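Local structure of uncharacterized protein MTH_862 (Methanothermobacter thermautotrophicus, 2R47) at residues Lys13-Val18 / Cys142-Asp147; Gln43-Ala48 / Leu123-Met128; Leu88-Gly93 / Lys107-Asp112. The protein is of unknown function and belongs to a family of uncharacterised archaeal proteins, adopting an alpha/beta fold built on a central mixed sheet. All coordinates share one frame; numbering follows the deposited sequence.

Interaction 1: residues Lys13-Val18 / Cys142-Asp147; sequences KEHLGV and CVINAD. With SO4 (sulfate ion), chain F.
H15 and V18 of helix 11-22 pack on I144 and A146 of strand 142-154. This is helix-on-sheet packing in an alpha/beta fold, with the two short segments nearly antiparallel (171°) and their axes 10.0 Å apart. The close part gathers round the imidazole. Its CG stands opposite the backbone N (chi1 -163°), which swings the ring off the helix to the strand. H15 CD2 presents the ring edge to I144 CG2 at 3.8 Å. H15 CE1 meets A146 CB at 3.7 Å, an oblique approach. The same methyl of I144 also takes V18 CG2 at 4.0 Å. One water lies at the ring edge, in plane, 2.8 Å from H15 NE2. It donates to I144 O at 3.1 Å, so the backbone carbonyl of the strand is tied to the ring without a direct bond. A leucine in place of H15 would probably leave this water without its nitrogen partner and take away the flat edge that I144 meets. F9 stacks on the H15 ring, and F45 meets it edge-to-face. Strand 142-154 is outermost in its own chain, but it pairs antiparallel with a strand of the second subunit, whose I148 packs on H15. The loose side lies at the exposed start of the segment. There K13 makes no contact with the strand and holds a sulfate, probably from the crystallisation liquor. Sulfate O4 takes two bonds from this residue, from K13 NZ at 3.0 Å and from K13 N at 2.6 Å, the latter with an N-H...O angle of 157°.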
ATOM      1  N   LYS A  13       7.295   6.950   7.232  1.00 17.08           N
ATOM      2  CA  LYS A  13       6.773   7.760   8.367  1.00 18.59           C
ATOM      3  C   LYS A  13       6.453   9.208   7.979  1.00 16.75           C
ATOM      4  O   LYS A  13       5.378   9.714   8.320  1.00 16.41           O
ATOM      5  CB  LYS A  13       7.714   7.691   9.585  1.00 18.34           C
ATOM      6  CG  LYS A  13       7.512   6.429  10.426  1.00 20.41           C
ATOM      7  CD  LYS A  13       8.388   6.468  11.692  1.00 22.55           C
ATOM      8  CE  LYS A  13       9.180   5.204  11.811  1.00 29.67           C
ATOM      9  NZ  LYS A  13      10.292   5.172  10.786  1.00 34.83           N
ATOM     10  N   GLU A  14       7.347   9.865   7.242  1.00 17.89           N
ATOM     11  CA  GLU A  14       7.115  11.257   6.826  1.00 17.59           C
ATOM     12  C   GLU A  14       6.060  11.364   5.748  1.00 17.22           C
ATOM     13  O   GLU A  14       5.375  12.350   5.665  1.00 16.62           O
ATOM     14  CB  GLU A  14       8.412  11.903   6.343  1.00 18.42           C
ATOM     15  CG  GLU A  14       9.481  12.015   7.481  1.00 18.76           C
ATOM     16  CD  GLU A  14      10.789  12.614   7.027  1.00 20.23           C
ATOM     17  OE1 GLU A  14      10.765  13.422   6.075  1.00 20.27           O
ATOM     18  OE2 GLU A  14      11.853  12.273   7.623  1.00 19.58           O
ATOM     19  N   HIS A  15       5.976  10.357   4.878  1.00 17.15           N
ATOM     20  CA  HIS A  15       4.928  10.317   3.851  1.00 16.90           C
ATOM     21  C   HIS A  15       3.534  10.330   4.503  1.00 16.91           C
ATOM     22  O   HIS A  15       2.664  11.170   4.153  1.00 17.46           O
ATOM     23  CB  HIS A  15       5.101   9.046   3.012  1.00 15.10           C
ATOM     24  CG  HIS A  15       4.360   9.073   1.709  1.00 16.53           C
ATOM     25  ND1 HIS A  15       4.333   7.997   0.859  1.00 16.03           N
ATOM     26  CD2 HIS A  15       3.663  10.068   1.089  1.00 18.17           C
ATOM     27  CE1 HIS A  15       3.636   8.307  -0.226  1.00 15.56           C
ATOM     28  NE2 HIS A  15       3.207   9.557  -0.101  1.00 17.02           N
ATOM     29  N   LEU A  16       3.327   9.447   5.483  1.00 15.75           N
ATOM     30  CA  LEU A  16       2.077   9.481   6.242  1.00 17.11           C
ATOM     31  C   LEU A  16       1.895  10.809   6.996  1.00 17.29           C
ATOM     32  O   LEU A  16       0.784  11.377   7.049  1.00 16.06           O
ATOM     33  CB  LEU A  16       2.017   8.295   7.239  1.00 15.92           C
ATOM     34  CG  LEU A  16       2.157   6.872   6.641  1.00 20.42           C
ATOM     35  CD1 LEU A  16       2.117   5.836   7.788  1.00 21.13           C
ATOM     36  CD2 LEU A  16       1.070   6.636   5.608  1.00 20.63           C
ATOM     37  N   GLY A  17       2.981  11.298   7.595  1.00 15.74           N
ATOM     38  CA  GLY A  17       2.922  12.559   8.359  1.00 16.21           C
ATOM     39  C   GLY A  17       2.497  13.793   7.584  1.00 16.00           C
ATOM     40  O   GLY A  17       1.664  14.591   8.069  1.00 16.79           O
ATOM     41  N   VAL A  18       3.040  13.971   6.379  1.00 16.69           N
ATOM     42  CA  VAL A  18       2.623  15.136   5.560  1.00 16.21           C
ATOM     43  C   VAL A  18       1.162  15.008   5.136  1.00 16.26           C
ATOM     44  O   VAL A  18       0.474  16.008   4.964  1.00 15.77           O
ATOM     45  CB  VAL A  18       3.539  15.411   4.349  1.00 16.34           C
ATOM     46  CG1 VAL A  18       4.978  15.668   4.824  1.00 17.72           C
ATOM     47  CG2 VAL A  18       3.485  14.255   3.319  1.00 15.71           C
ATOM     48  N   CYS A 142      -3.919  20.463  -2.963  1.00 18.07           N
ATOM     49  CA  CYS A 142      -2.656  19.960  -2.430  1.00 17.43           C
ATOM     50  C   CYS A 142      -2.373  18.650  -3.153  1.00 16.99           C
ATOM     51  O   CYS A 142      -3.296  17.871  -3.356  1.00 17.41           O
ATOM     52  CB  CYS A 142      -2.754  19.706  -0.885  1.00 17.75           C
ATOM     53  SG  CYS A 142      -1.343  18.802  -0.115  1.00 20.70           S
ATOM     54  N   VAL A 143      -1.116  18.393  -3.514  1.00 16.21           N
ATOM     55  CA  VAL A 143      -0.763  17.105  -4.097  1.00 15.88           C
ATOM     56  C   VAL A 143       0.423  16.595  -3.284  1.00 16.30           C
ATOM     57  O   VAL A 143       1.320  17.362  -2.974  1.00 17.42           O
ATOM     58  CB  VAL A 143      -0.377  17.202  -5.642  1.00 16.71           C
ATOM     59  CG1 VAL A 143       0.338  15.894  -6.120  1.00 16.12           C
ATOM     60  CG2 VAL A 143      -1.657  17.449  -6.477  1.00 18.94           C
ATOM     61  N   ILE A 144       0.427  15.318  -2.939  1.00 14.61           N
ATOM     62  CA  ILE A 144       1.577  14.714  -2.326  1.00 15.29           C
ATOM     63  C   ILE A 144       2.064  13.655  -3.309  1.00 16.56           C
ATOM     64  O   ILE A 144       1.295  12.786  -3.700  1.00 17.00           O
ATOM     65  CB  ILE A 144       1.185  14.045  -0.983  1.00 14.45           C
ATOM     66  CG1 ILE A 144       0.756  15.135   0.017  1.00 13.65           C
ATOM     67  CG2 ILE A 144       2.407  13.277  -0.423  1.00 15.07           C
ATOM     68  CD1 ILE A 144      -0.071  14.620   1.188  1.00 14.53           C
ATOM     69  N   ASN A 145       3.295  13.815  -3.783  1.00 16.84           N
ATOM     70  CA  ASN A 145       3.877  12.934  -4.785  1.00 17.51           C
ATOM     71  C   ASN A 145       5.086  12.218  -4.204  1.00 18.15           C
ATOM     72  O   ASN A 145       5.932  12.871  -3.601  1.00 18.90           O
ATOM     73  CB  ASN A 145       4.305  13.739  -6.015  1.00 17.83           C
ATOM     74  CG  ASN A 145       5.030  12.866  -7.037  1.00 19.70           C
ATOM     75  OD1 ASN A 145       4.569  11.784  -7.373  1.00 18.79           O
ATOM     76  ND2 ASN A 145       6.183  13.324  -7.500  1.00 24.83           N
ATOM     77  N   ALA A 146       5.199  10.906  -4.373  1.00 17.05           N
ATOM     78  CA  ALA A 146       6.418  10.230  -3.888  1.00 17.88           C
ATOM     79  C   ALA A 146       7.140   9.500  -5.014  1.00 18.21           C
ATOM     80  O   ALA A 146       6.476   8.988  -5.938  1.00 18.40           O
ATOM     81  CB  ALA A 146       6.053   9.207  -2.809  1.00 17.11           C
ATOM     82  N   ASP A 147       8.471   9.350  -4.907  1.00 17.14           N
ATOM     83  CA  ASP A 147       9.179   8.548  -5.870  1.00 19.33           C
ATOM     84  C   ASP A 147       9.710   7.337  -5.155  1.00 19.75           C
ATOM     85  O   ASP A 147      10.098   7.424  -3.998  1.00 19.62           O
ATOM     86  CB  ASP A 147      10.367   9.303  -6.497  1.00 20.70           C
ATOM     87  CG  ASP A 147       9.923  10.506  -7.320  1.00 24.91           C
ATOM     88  OD1 ASP A 147       8.789  10.557  -7.798  1.00 28.75           O
ATOM     89  OD2 ASP A 147      10.710  11.439  -7.451  1.00 34.36           O
TER
HETATM   90  S   SO4 F 701      10.713   5.313   7.392  0.65 31.02           S
HETATM   91  O1  SO4 F 701      11.342   4.391   8.345  0.65 32.11           O
HETATM   92  O2  SO4 F 701      10.212   4.416   6.315  0.65 32.82           O
HETATM   93  O3  SO4 F 701      11.672   6.318   6.966  0.65 32.99           O
HETATM   94  O4  SO4 F 701       9.630   6.007   7.991  0.65 32.89           O
HETATM   95  O   HOH W   1       1.960   9.934  -2.565  1.00 24.23           O

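Interaction 2: residues Gln43-Ala48 / Leu123-Met128; sequences QLFAYA and LCYMDM
F45 of helix 40-48 meets L123 and Y125 of strand 118-125. The contact joins a helix to an inner strand of the central mixed sheet of this alpha/beta fold. The F45 side chain leaves the helix toward the strand, with CG set opposite its carbonyl carbon (chi1 -74°). Its CB lies 4.1 Å from L123 CD2, at the margin of the contact. The next atom, F45 CG, has the closest approach, 3.5 Å to L123 CD2. F45 CD2 follows at 3.6 Å from that methyl, and F45 CD1 on the other branch is at 3.9 Å. Farther out, F45 CE2 still lies 3.9 Å from L123 CD2. One methyl thus sits over one face of the ring, somewhat toward its rim, in a CH-pi contact. L123 CD2 is 3.7 Å from the centroid of the F45 ring and 18° off the ring normal. From helix 11-22, F19 meets the F45 ring edge-to-face and also touches L123. Beyond Y125 the strand gives way to a type I' turn, Y125 to M128. The Y125 side chain crosses F45 obliquely, and its phenol reaches back toward the helix. F45 CE2 meets Y125 OH at 4.0 Å, at the ring edge and near its plane.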
ATOM      1  N   GLN A  43      -5.970   2.369   1.662  1.00 15.87           N
ATOM      2  CA  GLN A  43      -6.019   1.710   2.996  1.00 15.26           C
ATOM      3  C   GLN A  43      -4.875   2.195   3.880  1.00 16.47           C
ATOM      4  O   GLN A  43      -5.046   2.401   5.091  1.00 18.64           O
ATOM      5  CB  GLN A  43      -5.966   0.172   2.831  1.00 15.51           C
ATOM      6  CG  GLN A  43      -7.318  -0.299   2.270  1.00 16.82           C
ATOM      7  CD  GLN A  43      -7.310  -1.703   1.663  1.00 22.09           C
ATOM      8  OE1 GLN A  43      -6.641  -1.988   0.697  1.00 26.92           O
ATOM      9  NE2 GLN A  43      -8.143  -2.540   2.190  1.00 25.09           N
ATOM     10  N   LEU A  44      -3.718   2.408   3.273  1.00 15.64           N
ATOM     11  CA  LEU A  44      -2.530   2.864   4.010  1.00 16.31           C
ATOM     12  C   LEU A  44      -2.740   4.247   4.576  1.00 15.92           C
ATOM     13  O   LEU A  44      -2.488   4.506   5.770  1.00 16.32           O
ATOM     14  CB  LEU A  44      -1.276   2.834   3.122  1.00 16.09           C
ATOM     15  CG  LEU A  44      -0.002   3.350   3.827  1.00 18.03           C
ATOM     16  CD1 LEU A  44       0.379   2.448   5.014  1.00 18.64           C
ATOM     17  CD2 LEU A  44       1.115   3.457   2.834  1.00 19.06           C
ATOM     18  N   PHE A  45      -3.217   5.153   3.742  1.00 15.42           N
ATOM     19  CA  PHE A  45      -3.371   6.537   4.208  1.00 16.53           C
ATOM     20  C   PHE A  45      -4.589   6.728   5.114  1.00 16.54           C
ATOM     21  O   PHE A  45      -4.552   7.548   6.050  1.00 16.75           O
ATOM     22  CB  PHE A  45      -3.314   7.516   3.022  1.00 15.66           C
ATOM     23  CG  PHE A  45      -1.911   7.680   2.506  1.00 16.10           C
ATOM     24  CD1 PHE A  45      -1.078   8.650   3.060  1.00 17.65           C
ATOM     25  CD2 PHE A  45      -1.369   6.782   1.585  1.00 18.06           C
ATOM     26  CE1 PHE A  45       0.252   8.809   2.617  1.00 17.94           C
ATOM     27  CE2 PHE A  45      -0.044   6.904   1.166  1.00 18.90           C
ATOM     28  CZ  PHE A  45       0.780   7.914   1.704  1.00 17.51           C
ATOM     29  N   ALA A  46      -5.650   5.969   4.867  1.00 15.60           N
ATOM     30  CA  ALA A  46      -6.783   5.884   5.820  1.00 15.76           C
ATOM     31  C   ALA A  46      -6.352   5.424   7.202  1.00 16.72           C
ATOM     32  O   ALA A  46      -6.769   6.006   8.228  1.00 15.74           O
ATOM     33  CB  ALA A  46      -7.888   4.954   5.272  1.00 16.15           C
ATOM     34  N   TYR A  47      -5.506   4.401   7.259  1.00 15.69           N
ATOM     35  CA  TYR A  47      -4.900   3.972   8.505  1.00 17.71           C
ATOM     36  C   TYR A  47      -4.202   5.119   9.231  1.00 17.93           C
ATOM     37  O   TYR A  47      -4.336   5.250  10.438  1.00 18.53           O
ATOM     38  CB  TYR A  47      -3.883   2.814   8.318  1.00 19.45           C
ATOM     39  CG  TYR A  47      -3.498   2.214   9.682  1.00 23.95           C
ATOM     40  CD1 TYR A  47      -4.432   1.466  10.413  1.00 24.42           C
ATOM     41  CD2 TYR A  47      -2.226   2.435  10.242  1.00 26.86           C
ATOM     42  CE1 TYR A  47      -4.114   0.918  11.664  1.00 25.98           C
ATOM     43  CE2 TYR A  47      -1.883   1.875  11.515  1.00 26.65           C
ATOM     44  CZ  TYR A  47      -2.853   1.143  12.210  1.00 27.60           C
ATOM     45  OH  TYR A  47      -2.580   0.593  13.482  1.00 30.47           O
ATOM     46  N   ALA A  48      -3.453   5.935   8.513  1.00 17.46           N
ATOM     47  CA  ALA A  48      -2.730   7.054   9.117  1.00 17.99           C
ATOM     48  C   ALA A  48      -3.677   8.087   9.715  1.00 18.62           C
ATOM     49  O   ALA A  48      -3.284   8.862  10.589  1.00 17.44           O
ATOM     50  CB  ALA A  48      -1.812   7.712   8.044  1.00 17.17           C
ATOM     51  N   LEU A 123      -2.821  12.125  -4.401  1.00 18.18           N
ATOM     52  CA  LEU A 123      -1.741  11.401  -3.778  1.00 18.64           C
ATOM     53  C   LEU A 123      -1.265  10.471  -4.877  1.00 18.35           C
ATOM     54  O   LEU A 123      -2.039   9.666  -5.383  1.00 16.71           O
ATOM     55  CB  LEU A 123      -2.333  10.600  -2.625  1.00 20.86           C
ATOM     56  CG  LEU A 123      -1.559  10.153  -1.418  1.00 24.62           C
ATOM     57  CD1 LEU A 123      -1.004  11.372  -0.689  1.00 28.77           C
ATOM     58  CD2 LEU A 123      -2.577   9.396  -0.494  1.00 21.94           C
ATOM     59  N   CYS A 124      -0.018  10.618  -5.330  1.00 17.08           N
ATOM     60  CA  CYS A 124       0.425   9.773  -6.433  1.00 17.46           C
ATOM     61  C   CYS A 124       1.920   9.425  -6.303  1.00 17.04           C
ATOM     62  O   CYS A 124       2.599   9.882  -5.384  1.00 14.45           O
ATOM     63  CB  CYS A 124       0.145  10.469  -7.791  1.00 18.13           C
ATOM     64  SG  CYS A 124       1.018  12.041  -8.018  1.00 20.31           S
ATOM     65  N   TYR A 125       2.395   8.587  -7.225  1.00 17.29           N
ATOM     66  CA  TYR A 125       3.776   8.206  -7.277  1.00 16.97           C
ATOM     67  C   TYR A 125       4.322   8.608  -8.638  1.00 17.76           C
ATOM     68  O   TYR A 125       3.583   8.616  -9.628  1.00 17.45           O
ATOM     69  CB  TYR A 125       3.961   6.709  -7.039  1.00 17.27           C
ATOM     70  CG  TYR A 125       3.588   6.317  -5.626  1.00 22.15           C
ATOM     71  CD1 TYR A 125       4.559   6.204  -4.613  1.00 19.68           C
ATOM     72  CD2 TYR A 125       2.244   6.141  -5.285  1.00 24.13           C
ATOM     73  CE1 TYR A 125       4.180   5.860  -3.302  1.00 22.73           C
ATOM     74  CE2 TYR A 125       1.858   5.845  -3.974  1.00 27.75           C
ATOM     75  CZ  TYR A 125       2.821   5.709  -2.986  1.00 23.22           C
ATOM     76  OH  TYR A 125       2.357   5.401  -1.716  1.00 23.03           O
ATOM     77  N   MET A 126       5.624   8.885  -8.671  1.00 16.94           N
ATOM     78  CA  MET A 126       6.364   9.144  -9.908  1.00 18.95           C
ATOM     79  C   MET A 126       5.751  10.290 -10.706  1.00 19.34           C
ATOM     80  O   MET A 126       5.769  10.257 -11.950  1.00 20.95           O
ATOM     81  CB  MET A 126       6.462   7.857 -10.770  1.00 19.41           C
ATOM     82  CG  MET A 126       6.972   6.640  -9.979  1.00 22.93           C
ATOM     83  SD  MET A 126       8.504   6.879  -9.070  1.00 24.09           S
ATOM     84  CE  MET A 126       9.675   6.849 -10.443  1.00 25.24           C
ATOM     85  N   ASP A 127       5.170  11.274 -10.000  1.00 18.64           N
ATOM     86  CA  ASP A 127       4.662  12.520 -10.606  1.00 18.42           C
ATOM     87  C   ASP A 127       3.504  12.277 -11.580  1.00 19.41           C
ATOM     88  O   ASP A 127       3.360  12.988 -12.582  1.00 18.93           O
ATOM     89  CB  ASP A 127       5.792  13.267 -11.302  1.00 19.99           C
ATOM     90  CG  ASP A 127       5.674  14.778 -11.185  1.00 23.63           C
ATOM     91  OD1 ASP A 127       4.819  15.301 -10.408  1.00 21.47           O
ATOM     92  OD2 ASP A 127       6.476  15.441 -11.892  1.00 23.54           O
ATOM     93  N   MET A 128       2.694  11.271 -11.293  1.00 18.69           N
ATOM     94  CA  MET A 128       1.696  10.817 -12.255  1.00 20.25           C
ATOM     95  C   MET A 128       0.754  11.934 -12.652  1.00 18.97           C
ATOM     96  O   MET A 128       0.432  12.072 -13.840  1.00 19.41           O
ATOM     97  CB  MET A 128       0.886   9.643 -11.663  1.00 20.28           C
ATOM     98  CG  MET A 128       0.184   8.778 -12.688  1.00 28.25           C
ATOM     99  SD  MET A 128       1.333   7.829 -13.730  1.00 33.56           S
ATOM    100  CE  MET A 128       2.255   6.914 -12.474  1.00 41.49           C
TER

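Interaction 3: residues Leu88-Gly93 / Lys107-Asp112; sequences LVLLGG and KKLVED
D112 N donates to K108 O at 2.8 Å, a bond in the helical turn that carries L109 and V110 to L88. The same two residues also meet through their side chains. K108 NZ and D112 OD2 form a salt bridge at 3.2 Å, although its hydrogen bond is weak. No hydrogen bond runs between helix and strand, and the contact itself is apolar. The L88 side chain extends with CG opposite its backbone N (chi1 178°), and one methyl does the touching. L88 CD2 approaches V110 CA at 3.9 Å and V110 CG2 at 4.0 Å. It also meets L109 CG at 4.1 Å, so it rests on two successive helix residues. Strand 88-91, helix 103-113 and strand 118-125 form a beta-alpha-beta crossover between neighbouring parallel strands. The segments of strand and helix run nearly antiparallel, at 160°, with axes 10.2 Å apart. I57 of strand 53-58, two places along the sheet, touches both L88 and L109. Past the strand, G93 N makes a weak hydrogen bond to OD1 of the cysteinesulfonic acid at position 38. Farther along the strand from L88, L90 CD2 touches L109 CD2 at 4.2 Å.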
ATOM      1  N   LEU A  88     -11.411  15.230  -0.784  1.00 14.95           N
ATOM      2  CA  LEU A  88     -11.456  14.158  -1.745  1.00 14.85           C
ATOM      3  C   LEU A  88     -10.035  13.950  -2.242  1.00 14.61           C
ATOM      4  O   LEU A  88      -9.441  14.863  -2.782  1.00 14.80           O
ATOM      5  CB  LEU A  88     -12.403  14.485  -2.900  1.00 16.15           C
ATOM      6  CG  LEU A  88     -12.502  13.430  -4.018  1.00 15.69           C
ATOM      7  CD1 LEU A  88     -12.843  11.995  -3.559  1.00 15.32           C
ATOM      8  CD2 LEU A  88     -13.494  13.941  -5.106  1.00 15.00           C
ATOM      9  N   VAL A  89      -9.509  12.729  -2.079  1.00 13.75           N
ATOM     10  CA  VAL A  89      -8.151  12.425  -2.469  1.00 14.05           C
ATOM     11  C   VAL A  89      -8.216  11.549  -3.731  1.00 13.45           C
ATOM     12  O   VAL A  89      -8.686  10.381  -3.700  1.00 15.06           O
ATOM     13  CB  VAL A  89      -7.356  11.685  -1.305  1.00 13.38           C
ATOM     14  CG1 VAL A  89      -5.888  11.395  -1.764  1.00 15.10           C
ATOM     15  CG2 VAL A  89      -7.455  12.479   0.050  1.00 16.43           C
ATOM     16  N   LEU A  90      -7.750  12.098  -4.842  1.00 12.73           N
ATOM     17  CA  LEU A  90      -7.638  11.318  -6.082  1.00 13.88           C
ATOM     18  C   LEU A  90      -6.301  10.573  -6.048  1.00 14.56           C
ATOM     19  O   LEU A  90      -5.244  11.186  -5.781  1.00 16.16           O
ATOM     20  CB  LEU A  90      -7.663  12.244  -7.309  1.00 13.79           C
ATOM     21  CG  LEU A  90      -8.906  13.161  -7.384  1.00 14.85           C
ATOM     22  CD1 LEU A  90      -8.815  14.037  -8.739  1.00 14.19           C
ATOM     23  CD2 LEU A  90     -10.198  12.352  -7.249  1.00 14.47           C
ATOM     24  N   LEU A  91      -6.344   9.284  -6.365  1.00 15.41           N
ATOM     25  CA  LEU A  91      -5.149   8.441  -6.423  1.00 14.99           C
ATOM     26  C   LEU A  91      -4.604   8.395  -7.834  1.00 16.61           C
ATOM     27  O   LEU A  91      -5.373   8.507  -8.823  1.00 17.00           O
ATOM     28  CB  LEU A  91      -5.461   7.037  -5.826  1.00 15.09           C
ATOM     29  CG  LEU A  91      -5.936   7.185  -4.357  1.00 15.36           C
ATOM     30  CD1 LEU A  91      -6.399   5.807  -3.820  1.00 14.94           C
ATOM     31  CD2 LEU A  91      -4.850   7.725  -3.415  1.00 18.60           C
ATOM     32  N   GLY A  92      -3.269   8.277  -7.952  1.00 17.27           N
ATOM     33  CA  GLY A  92      -2.622   8.405  -9.242  1.00 18.13           C
ATOM     34  C   GLY A  92      -3.111   7.505 -10.381  1.00 18.30           C
ATOM     35  O   GLY A  92      -3.079   7.913 -11.555  1.00 19.39           O
ATOM     36  N   GLY A  93      -3.525   6.290 -10.048  1.00 19.60           N
ATOM     37  CA  GLY A  93      -4.031   5.331 -11.031  1.00 19.28           C
ATOM     38  C   GLY A  93      -5.171   5.892 -11.852  1.00 19.90           C
ATOM     39  O   GLY A  93      -5.353   5.488 -13.008  1.00 20.32           O
ATOM     40  N   LYS A 107     -14.228  15.000 -13.092  1.00 24.02           N
ATOM     41  CA  LYS A 107     -14.806  16.268 -12.667  1.00 23.65           C
ATOM     42  C   LYS A 107     -16.205  16.092 -12.100  1.00 23.70           C
ATOM     43  O   LYS A 107     -16.616  16.844 -11.205  1.00 23.78           O
ATOM     44  CB  LYS A 107     -14.832  17.273 -13.809  1.00 23.58           C
ATOM     45  CG  LYS A 107     -13.490  17.730 -14.281  1.00 24.93           C
ATOM     46  CD  LYS A 107     -13.772  18.584 -15.526  1.00 28.22           C
ATOM     47  CE  LYS A 107     -12.553  19.122 -16.146  1.00 31.77           C
ATOM     48  NZ  LYS A 107     -12.925  19.717 -17.478  1.00 35.29           N
ATOM     49  N   LYS A 108     -16.950  15.125 -12.633  1.00 23.72           N
ATOM     50  CA  LYS A 108     -18.292  14.844 -12.103  1.00 23.31           C
ATOM     51  C   LYS A 108     -18.165  14.258 -10.702  1.00 22.48           C
ATOM     52  O   LYS A 108     -18.976  14.545  -9.831  1.00 22.80           O
ATOM     53  CB  LYS A 108     -19.044  13.854 -12.989  1.00 23.39           C
ATOM     54  CG  LYS A 108     -20.437  13.532 -12.458  1.00 26.09           C
ATOM     55  CD  LYS A 108     -21.407  14.689 -12.723  1.00 32.71           C
ATOM     56  CE  LYS A 108     -22.807  14.405 -12.156  1.00 38.26           C
ATOM     57  NZ  LYS A 108     -23.164  12.948 -12.237  1.00 39.65           N
ATOM     58  N   LEU A 109     -17.171  13.402 -10.500  1.00 22.69           N
ATOM     59  CA  LEU A 109     -16.891  12.870  -9.143  1.00 22.62           C
ATOM     60  C   LEU A 109     -16.618  13.992  -8.166  1.00 22.79           C
ATOM     61  O   LEU A 109     -17.108  13.975  -7.041  1.00 23.50           O
ATOM     62  CB  LEU A 109     -15.693  11.922  -9.155  1.00 22.33           C
ATOM     63  CG  LEU A 109     -15.341  11.383  -7.769  1.00 23.62           C
ATOM     64  CD1 LEU A 109     -16.475  10.503  -7.160  1.00 22.54           C
ATOM     65  CD2 LEU A 109     -14.009  10.633  -7.798  1.00 26.29           C
ATOM     66  N   VAL A 110     -15.808  14.963  -8.597  1.00 22.64           N
ATOM     67  CA  VAL A 110     -15.439  16.054  -7.716  1.00 23.58           C
ATOM     68  C   VAL A 110     -16.709  16.833  -7.387  1.00 24.80           C
ATOM     69  O   VAL A 110     -16.946  17.189  -6.236  1.00 25.69           O
ATOM     70  CB  VAL A 110     -14.330  16.929  -8.319  1.00 23.16           C
ATOM     71  CG1 VAL A 110     -14.060  18.152  -7.406  1.00 26.64           C
ATOM     72  CG2 VAL A 110     -13.040  16.096  -8.489  1.00 21.66           C
ATOM     73  N   GLU A 111     -17.548  17.064  -8.398  1.00 24.70           N
ATOM     74  CA  GLU A 111     -18.806  17.759  -8.192  1.00 25.66           C
ATOM     75  C   GLU A 111     -19.710  17.026  -7.230  1.00 25.18           C
ATOM     76  O   GLU A 111     -20.350  17.656  -6.359  1.00 26.13           O
ATOM     77  CB  GLU A 111     -19.536  17.924  -9.527  1.00 25.90           C
ATOM     78  CG  GLU A 111     -20.787  18.785  -9.415  1.00 33.18           C
ATOM     79  CD  GLU A 111     -20.475  20.213  -8.955  1.00 41.85           C
ATOM     80  OE1 GLU A 111     -19.317  20.665  -9.161  1.00 45.17           O
ATOM     81  OE2 GLU A 111     -21.388  20.885  -8.404  1.00 43.86           O
ATOM     82  N   ASP A 112     -19.789  15.704  -7.375  1.00 24.92           N
ATOM     83  CA  ASP A 112     -20.711  14.907  -6.559  1.00 25.45           C
ATOM     84  C   ASP A 112     -20.235  14.555  -5.141  1.00 24.31           C
ATOM     85  O   ASP A 112     -21.031  14.556  -4.187  1.00 23.93           O
ATOM     86  CB  ASP A 112     -21.057  13.591  -7.272  1.00 25.47           C
ATOM     87  CG  ASP A 112     -21.908  13.789  -8.538  1.00 29.41           C
ATOM     88  OD1 ASP A 112     -22.454  14.898  -8.806  1.00 29.85           O
ATOM     89  OD2 ASP A 112     -22.007  12.796  -9.288  1.00 29.53           O
TER

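In the fold
All three contacts are buried and set a helix against the same sheet. Interaction 2 lies nearest the chain centre, about 6 Å centre to centre, against 8 Å for interaction 3 and 11 Å for interaction 1. Interactions 1 and 2 touch on one side of the sheet, on neighbouring strands 142-154 and 118-125. Interaction 3 uses the other side, on strand 88-91. Their chemistry differs. Interaction 1 combines an imidazole with a bridging water, interaction 2 sets an aliphatic methyl on a phenyl face, and interaction 3 is purely aliphatic. Interactions 1 and 2 both touch the second subunit, and in interaction 1 the strand itself pairs with it. No other chain touches interaction 3.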